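PDB 5OL0: putative silent information regulator 2, which probably catalyses NAD-dependent removal of acetyl groups from lysine side chains of proteins, as a class I sirtuin that holds a structural zinc ion. Local coordinates for residues C154-T159 with S179-I184. Sequence-based numbering, arbitrary orientation.
Sequences CIECHT and STCGGI. With ZN (zinc ion), chain E.
Thr180 opens the contact from the 179-184 side: its CB packs 4.3 Å from SG of Cys157, a van der Waals approach. Cys181 follows and supplies this segment's zinc ligand, its SG binding ZN at 2.4 Å. From 154-159, the SG atoms of Cys154 and Cys157 each bind ZN at 2.3 Å, and Cys178 supplies the fourth sulfur, so two CxxC pairs complete a Cys4 site. The first torsions differ within the 154-159 pair: SG of Cys154 is anti to its backbone N (chi1 -177°), whereas that of Cys157 sits between N and the carbonyl carbon (chi1 75°), the position Cys181 also adopts. CB of Glu156, whose OE2 pairs with NE of Arg82 in a salt bridge, lies 3.9 Å from SG of Cys181. The turn after Cys181 brings N of Gly183 back to its SG in a weak, bent hydrogen bond; likewise N of Cys157 donates to SG of Cys154 at 3.4 Å, nearly straight. Gly183 passes close to that sulfur, its CA 3.8 Å from SG of Cys154, and CG of Glu156 packs on the same CA at 4.0 Å. At Ile184 the backbones join where strands 151-154 and 185-187 of the small antiparallel sheet meet: N of Ile155 donates to O of Ile184 over 3.0 Å, at 179°, so the zinc ties together loops at that sheet's end. Beside this bond the isoleucines lie side by side, while Ile155 also touches Leu81 of helix 78-83. Four thiolates, if all deprotonated, would give the site a formal net negative charge, probably tempered by the N-H of Cys157 and, weakly, of Gly183; a shell filled by cysteine sulfurs is consistent with the structural zinc of sirtuins.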
# COMPACT_ATOMS: atom_id res chain seq x y z
N CYS A 154 18.82 13.27 -1.09
CA CYS A 154 18.58 14.71 -0.93
C CYS A 154 17.30 15.18 -1.61
O CYS A 154 17.05 14.87 -2.76
CB CYS A 154 19.71 15.50 -1.56
SG CYS A 154 19.55 17.30 -1.33
N ILE A 155 16.47 15.93 -0.90
CA ILE A 155 15.24 16.44 -1.52
C ILE A 155 15.52 17.60 -2.51
O ILE A 155 14.70 17.85 -3.36
CB ILE A 155 14.20 16.93 -0.47
CG1 ILE A 155 14.64 18.28 0.15
CG2 ILE A 155 13.89 15.81 0.55
CD1 ILE A 155 13.74 18.81 1.22
N GLU A 156 16.62 18.35 -2.36
CA GLU A 156 16.93 19.47 -3.28
C GLU A 156 17.56 18.94 -4.59
O GLU A 156 17.00 19.16 -5.65
CB GLU A 156 17.83 20.56 -2.62
CG GLU A 156 17.34 21.29 -1.35
CD GLU A 156 15.84 21.68 -1.28
OE1 GLU A 156 15.09 21.73 -2.30
OE2 GLU A 156 15.39 21.97 -0.15
N CYS A 157 18.70 18.24 -4.51
CA CYS A 157 19.39 17.74 -5.72
C CYS A 157 19.19 16.27 -6.07
O CYS A 157 19.74 15.81 -7.06
CB CYS A 157 20.90 18.03 -5.61
SG CYS A 157 21.87 16.99 -4.47
N HIS A 158 18.43 15.52 -5.26
CA HIS A 158 18.15 14.09 -5.53
C HIS A 158 19.37 13.13 -5.51
O HIS A 158 19.27 11.95 -5.88
CB HIS A 158 17.27 13.95 -6.79
CG HIS A 158 15.98 14.73 -6.69
ND1 HIS A 158 14.96 14.39 -5.83
CD2 HIS A 158 15.58 15.86 -7.31
CE1 HIS A 158 13.98 15.27 -5.92
NE2 HIS A 158 14.33 16.17 -6.82
N THR A 159 20.51 13.60 -5.00
CA THR A 159 21.70 12.73 -4.87
C THR A 159 21.48 11.68 -3.75
O THR A 159 21.24 12.08 -2.58
CB THR A 159 22.97 13.51 -4.46
OG1 THR A 159 23.23 14.54 -5.42
CG2 THR A 159 24.20 12.58 -4.35
N SER A 179 25.80 15.90 1.08
CA SER A 179 27.23 16.29 1.03
C SER A 179 27.60 17.00 -0.29
O SER A 179 28.78 17.19 -0.58
CB SER A 179 28.11 15.05 1.18
OG SER A 179 27.68 14.27 2.29
N THR A 180 26.60 17.34 -1.09
CA THR A 180 26.77 18.08 -2.33
C THR A 180 26.23 19.51 -2.15
O THR A 180 26.95 20.47 -2.45
CB THR A 180 26.09 17.37 -3.51
OG1 THR A 180 26.79 16.14 -3.79
CG2 THR A 180 26.07 18.26 -4.77
N CYS A 181 25.00 19.65 -1.64
CA CYS A 181 24.32 20.96 -1.59
C CYS A 181 23.88 21.40 -0.20
O CYS A 181 23.24 22.46 -0.06
CB CYS A 181 23.10 20.90 -2.53
SG CYS A 181 21.59 20.12 -1.86
N GLY A 182 24.16 20.59 0.83
CA GLY A 182 23.62 20.88 2.14
C GLY A 182 22.10 20.76 2.25
O GLY A 182 21.51 21.11 3.28
N GLY A 183 21.44 20.25 1.21
CA GLY A 183 20.02 19.97 1.32
C GLY A 183 19.67 18.93 2.39
O GLY A 183 20.51 18.16 2.87
N ILE A 184 18.42 18.97 2.79
CA ILE A 184 17.86 18.00 3.71
C ILE A 184 17.66 16.64 3.03
O ILE A 184 17.07 16.56 1.94
CB ILE A 184 16.49 18.45 4.23
CG1 ILE A 184 16.66 19.61 5.22
CG2 ILE A 184 15.77 17.29 4.95
CD1 ILE A 184 15.43 20.52 5.29
ZN ZN E . 21.56 17.83 -2.38